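Local coordinates for putative ring-cleaving dioxygenase MhqO (Bacillus subtilis subsp. subtilis, PDB 3OAJ), which probably opens aromatic rings as an iron(II)-dependent extradiol dioxygenase and may thereby help to break down and detoxify aromatic compounds, at residues T139-F142 against T146-V149; Y235-S238 against G242-P245. All blocks are in the same frame, centred on the assembly; numbering follows the deposited sequence.

Interaction 1. Residues T139-F142 against T146-V149; sequences TWTF and TPDV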
ATOM      1  N   THR A 139       1.417  15.287  -9.072  1.00 12.10           N
ATOM      2  CA  THR A 139       1.854  15.992 -10.274  1.00 12.56           C
ATOM      3  C   THR A 139       2.622  15.115 -11.262  1.00 12.83           C
ATOM      4  O   THR A 139       3.159  15.622 -12.253  1.00 13.63           O
ATOM      5  CB  THR A 139       2.680  17.232  -9.913  1.00 12.77           C
ATOM      6  OG1 THR A 139       3.822  16.836  -9.153  1.00 13.91           O
ATOM      7  CG2 THR A 139       1.836  18.206  -9.082  1.00 13.56           C
ATOM      8  N   TRP A 140       2.664  13.803 -11.006  1.00 12.66           N
ATOM      9  CA  TRP A 140       3.262  12.878 -11.969  1.00 13.02           C
ATOM     10  C   TRP A 140       2.341  12.715 -13.169  1.00 13.38           C
ATOM     11  O   TRP A 140       1.266  12.103 -13.082  1.00 13.15           O
ATOM     12  CB  TRP A 140       3.540  11.525 -11.331  1.00 12.58           C
ATOM     13  CG  TRP A 140       4.426  10.628 -12.170  1.00 12.62           C
ATOM     14  CD1 TRP A 140       4.064   9.443 -12.769  1.00 11.96           C
ATOM     15  CD2 TRP A 140       5.820  10.809 -12.442  1.00 12.11           C
ATOM     16  NE1 TRP A 140       5.151   8.893 -13.409  1.00 12.13           N
ATOM     17  CE2 TRP A 140       6.239   9.709 -13.229  1.00 12.72           C
ATOM     18  CE3 TRP A 140       6.764  11.789 -12.087  1.00 12.74           C
ATOM     19  CZ2 TRP A 140       7.558   9.569 -13.683  1.00 12.70           C
ATOM     20  CZ3 TRP A 140       8.081  11.653 -12.558  1.00 12.93           C
ATOM     21  CH2 TRP A 140       8.458  10.544 -13.336  1.00 12.86           C
ATOM     22  N   THR A 141       2.773  13.273 -14.292  1.00 14.44           N
ATOM     23  CA  THR A 141       2.036  13.148 -15.549  1.00 15.68           C
ATOM     24  C   THR A 141       2.554  11.936 -16.318  1.00 17.10           C
ATOM     25  O   THR A 141       3.758  11.803 -16.547  1.00 17.87           O
ATOM     26  CB  THR A 141       2.126  14.441 -16.396  1.00 16.71           C
ATOM     27  OG1 THR A 141       1.517  15.521 -15.677  1.00 20.24           O
ATOM     28  CG2 THR A 141       1.406  14.268 -17.724  1.00 20.44           C
ATOM     29  N   PHE A 142       1.647  11.037 -16.686  1.00 17.26           N
ATOM     30  CA  PHE A 142       2.023   9.808 -17.377  1.00 18.18           C
ATOM     31  C   PHE A 142       0.876   9.398 -18.274  1.00 19.45           C
ATOM     32  O   PHE A 142      -0.225   9.109 -17.799  1.00 20.18           O
ATOM     33  CB  PHE A 142       2.360   8.700 -16.373  1.00 18.75           C
ATOM     34  CG  PHE A 142       3.132   7.544 -16.962  1.00 19.39           C
ATOM     35  CD1 PHE A 142       4.496   7.654 -17.218  1.00 19.19           C
ATOM     36  CD2 PHE A 142       2.499   6.332 -17.222  1.00 19.31           C
ATOM     37  CE1 PHE A 142       5.215   6.580 -17.748  1.00 19.55           C
ATOM     38  CE2 PHE A 142       3.210   5.249 -17.759  1.00 19.65           C
ATOM     39  CZ  PHE A 142       4.572   5.377 -18.016  1.00 19.23           C
ATOM     40  N   THR A 146      -3.197  13.338 -15.700  1.00 14.57           N
ATOM     41  CA  THR A 146      -2.748  14.698 -15.421  1.00 14.06           C
ATOM     42  C   THR A 146      -3.144  15.083 -13.983  1.00 13.10           C
ATOM     43  O   THR A 146      -3.979  14.427 -13.380  1.00 12.65           O
ATOM     44  CB  THR A 146      -3.367  15.689 -16.432  1.00 14.44           C
ATOM     45  OG1 THR A 146      -4.770  15.467 -16.487  1.00 13.80           O
ATOM     46  CG2 THR A 146      -2.816  15.472 -17.838  1.00 14.91           C
ATOM     47  N   PRO A 147      -2.545  16.151 -13.423  1.00 13.04           N
ATOM     48  CA  PRO A 147      -2.737  16.425 -11.990  1.00 12.82           C
ATOM     49  C   PRO A 147      -4.188  16.640 -11.559  1.00 12.08           C
ATOM     50  O   PRO A 147      -4.525  16.406 -10.391  1.00 12.55           O
ATOM     51  CB  PRO A 147      -1.886  17.685 -11.756  1.00 13.19           C
ATOM     52  CG  PRO A 147      -0.840  17.612 -12.812  1.00 12.81           C
ATOM     53  CD  PRO A 147      -1.526  17.035 -14.019  1.00 13.48           C
ATOM     54  N   ASP A 148      -5.047  17.039 -12.497  1.00 12.10           N
ATOM     55  CA  ASP A 148      -6.443  17.311 -12.185  1.00 12.60           C
ATOM     56  C   ASP A 148      -7.240  16.030 -11.952  1.00 11.26           C
ATOM     57  O   ASP A 148      -8.326  16.069 -11.380  1.00 10.18           O
ATOM     58  CB  ASP A 148      -7.087  18.231 -13.252  1.00 14.14           C
ATOM     59  CG  ASP A 148      -7.050  17.635 -14.648  1.00 16.58           C
ATOM     60  OD1 ASP A 148      -6.258  16.713 -14.894  1.00 17.05           O
ATOM     61  OD2 ASP A 148      -7.811  18.095 -15.526  1.00 16.07           O
ATOM     62  N   VAL A 149      -6.664  14.898 -12.364  1.00 10.75           N
ATOM     63  CA  VAL A 149      -7.306  13.582 -12.207  1.00 10.43           C
ATOM     64  C   VAL A 149      -6.439  12.519 -11.518  1.00  9.93           C
ATOM     65  O   VAL A 149      -6.954  11.476 -11.133  1.00 10.18           O
ATOM     66  CB  VAL A 149      -7.817  12.994 -13.577  1.00 10.36           C
ATOM     67  CG1 VAL A 149      -8.899  13.870 -14.187  1.00 10.20           C
ATOM     68  CG2 VAL A 149      -6.676  12.782 -14.571  1.00 10.82           C
TER
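Thr139 and Thr141 face Pro147 across a bend in the long connection between strands 126-131 and 153-160, two strands of the same mixed sheet in this vicinal oxygen chelate (VOC) fold. It is a surface contact in which two irregular lengths of chain meet without a hydrogen bond between them; only 139-141 and 146-147 run side by side in opposite directions, before the second segment turns away at Pro147. Their CA atoms approach to 4.9 Å for Thr139 and Pro147 and to 5.0 Å for Thr141 and Thr146.

The contacts across the gap are van der Waals ones, and the proline ring contributes most. Its CG edge meets backbone rather than side chain, lying 4.0 Å from CA of Thr139, whose CB points away. Its CD is approached by OG1 of Thr141 at 3.8 Å, the side chains crossing at a slant. Thr141 carries OG1 anti to its carbonyl carbon (chi1 -63°) and CG2 anti to the backbone N. With the branches set this way, the hydroxyl meets the ring while the methyl comes to 4.4 Å from CG2 of Thr146.

The polar bonds run within 146-149 or out to the rest of the fold. Thr139 N donates to Glu54, fastening the first segment, and the second is tied by Trp95 of helix 92-101, whose indole NE1 bonds to Val149 O. Residues 146-149 themselves form a type I beta turn: Pro147 and Asp148 occupy its corners, and Val149 N reaches Thr146 O at 2.9 Å. The same turn brings the Asp148 carboxylate round to the Thr146 hydroxyl, and a short bond results: OG1 of Thr146 donates to OD1 of Asp148 at 2.5 Å, arriving nearly in line with the C-O bond of that oxygen.

Interaction 2. Residues Y235-S238 against G242-P245; sequences YIAS and GVTP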
ATOM      1  N   TYR A 235       5.816   0.632  23.192  1.00 11.83           N
ATOM      2  CA  TYR A 235       4.398   0.652  23.546  1.00 13.26           C
ATOM      3  C   TYR A 235       3.656  -0.603  23.063  1.00 12.48           C
ATOM      4  O   TYR A 235       2.932  -1.227  23.832  1.00 13.21           O
ATOM      5  CB  TYR A 235       3.688   1.917  23.026  1.00 16.67           C
ATOM      6  CG  TYR A 235       2.319   2.066  23.672  1.00 23.31           C
ATOM      7  CD1 TYR A 235       2.155   2.816  24.835  1.00 19.61           C
ATOM      8  CD2 TYR A 235       1.208   1.376  23.169  1.00 19.44           C
ATOM      9  CE1 TYR A 235       0.907   2.924  25.454  1.00 24.51           C
ATOM     10  CE2 TYR A 235      -0.032   1.471  23.780  1.00 24.31           C
ATOM     11  CZ  TYR A 235      -0.176   2.241  24.918  1.00 20.71           C
ATOM     12  OH  TYR A 235      -1.415   2.319  25.521  1.00 25.21           O
ATOM     13  N   ILE A 236       3.817  -0.947  21.788  1.00 12.14           N
ATOM     14  CA  ILE A 236       3.144  -2.114  21.232  1.00 13.21           C
ATOM     15  C   ILE A 236       3.520  -3.396  21.985  1.00 12.28           C
ATOM     16  O   ILE A 236       2.644  -4.203  22.309  1.00 12.35           O
ATOM     17  CB  ILE A 236       3.418  -2.246  19.717  1.00 15.23           C
ATOM     18  CG1 ILE A 236       2.806  -1.048  18.974  1.00 17.56           C
ATOM     19  CG2 ILE A 236       2.888  -3.576  19.167  1.00 18.15           C
ATOM     20  CD1 ILE A 236       1.281  -0.835  19.209  1.00 18.60           C
ATOM     21  N   ALA A 237       4.813  -3.561  22.289  1.00 12.15           N
ATOM     22  CA  ALA A 237       5.311  -4.775  22.965  1.00 13.31           C
ATOM     23  C   ALA A 237       4.787  -4.916  24.379  1.00 14.58           C
ATOM     24  O   ALA A 237       4.662  -6.029  24.896  1.00 16.35           O
ATOM     25  CB  ALA A 237       6.822  -4.781  22.999  1.00 13.96           C
ATOM     26  N   SER A 238       4.513  -3.785  25.011  1.00 14.23           N
ATOM     27  CA  SER A 238       4.051  -3.800  26.381  1.00 14.04           C
ATOM     28  C   SER A 238       2.528  -3.848  26.454  1.00 14.62           C
ATOM     29  O   SER A 238       1.957  -4.007  27.545  1.00 15.64           O
ATOM     30  CB  SER A 238       4.628  -2.612  27.147  1.00 13.70           C
ATOM     31  OG  SER A 238       4.256  -1.382  26.572  1.00 18.30           O
ATOM     32  N   GLY A 242       3.530  -9.213  20.076  1.00 10.05           N
ATOM     33  CA  GLY A 242       4.929  -9.402  19.705  1.00  9.77           C
ATOM     34  C   GLY A 242       5.334  -8.399  18.631  1.00 10.35           C
ATOM     35  O   GLY A 242       4.605  -8.210  17.656  1.00 12.11           O
ATOM     36  N   VAL A 243       6.514  -7.794  18.782  1.00 10.69           N
ATOM     37  CA  VAL A 243       7.025  -6.806  17.813  1.00 10.83           C
ATOM     38  C   VAL A 243       8.472  -7.133  17.453  1.00 10.07           C
ATOM     39  O   VAL A 243       9.277  -7.494  18.327  1.00 10.63           O
ATOM     40  CB  VAL A 243       6.898  -5.313  18.316  1.00 11.21           C
ATOM     41  CG1 VAL A 243       7.726  -5.055  19.540  1.00 14.99           C
ATOM     42  CG2 VAL A 243       7.214  -4.301  17.214  1.00 13.79           C
ATOM     43  N   THR A 244       8.794  -7.008  16.168  1.00  9.88           N
ATOM     44  CA  THR A 244      10.149  -7.275  15.712  1.00  9.72           C
ATOM     45  C   THR A 244      11.128  -6.192  16.150  1.00 10.08           C
ATOM     46  O   THR A 244      10.710  -5.081  16.510  1.00 10.57           O
ATOM     47  CB  THR A 244      10.234  -7.355  14.180  1.00  9.48           C
ATOM     48  OG1 THR A 244       9.975  -6.061  13.615  1.00  9.61           O
ATOM     49  CG2 THR A 244       9.285  -8.384  13.609  1.00 10.21           C
ATOM     50  N   PRO A 245      12.444  -6.500  16.071  1.00 10.28           N
ATOM     51  CA  PRO A 245      13.422  -5.429  16.120  1.00 10.46           C
ATOM     52  C   PRO A 245      13.243  -4.469  14.948  1.00 11.00           C
ATOM     53  O   PRO A 245      12.558  -4.793  13.956  1.00 11.21           O
ATOM     54  CB  PRO A 245      14.764  -6.175  16.013  1.00 10.03           C
ATOM     55  CG  PRO A 245      14.459  -7.577  16.394  1.00 16.81           C
ATOM     56  CD  PRO A 245      13.081  -7.819  15.899  1.00 10.51           C
TER
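Ala237, in the last turn of helix 226-238, and Val243, in the chain that returns beside it, meet where a helical backbone passes an extended one. The closest CA pair, Ala237 and Gly242, is 5.7 Å apart, and no hydrogen bond joins the two segments. Within the helical segment, Ser238 N makes a weak bond of 3.2 Å to Tyr235 O.

Val243 directs its side chain at the helix and reaches it with one branch. CG1 sits between the backbone N and the carbonyl carbon (chi1 63°), the crowded position for a valine, and from there touches the methyl CB of Ala237 at 3.6 Å. Ile236 adds a looser apolar contact, its CG2 lying 4.5 Å from CB of Val243.

In this second pair of VOC modules, the contact marks the turn from helix to sheet edge, since the chain goes on from here into the outermost strand 247-248. The CB of Ile236 points at Val243, yet the rest of its side chain bends off to pack on Phe257 and on Ile174 of helix 164-174, while Val243 rests on Ile255 of strand 253-258. The side chain of Val243 stays about 13 Å from the bound zinc ion. Next along, Thr244 turns its hydroxyl to its own neighbour: OG1 donates to Pro245 O at 2.9 Å, tilted 30° from the carbonyl plane, and is itself hydrogen-bonded to Tyr256 N.

How the interactions relate
From the N terminus, the early strands and helices end with strand 126-131, and the chain enters the crossing to strand 153-160; interaction 1 closes a short loop there, with three residues between its segments. The chain then builds strand 153-160, helix 164-174 and the strands that follow before helix 226-238 takes part in interaction 2, which likewise spans three residues and leads to strand 247-248. The contacts follow in series, neither nesting nor crossing. They serve different sheets: interaction 1 lies in a connection between two strands of one, and interaction 2 packs a helix against the loop before an edge strand of the other. Their centres lie 40 Å apart, on opposite sides of the chain's centre.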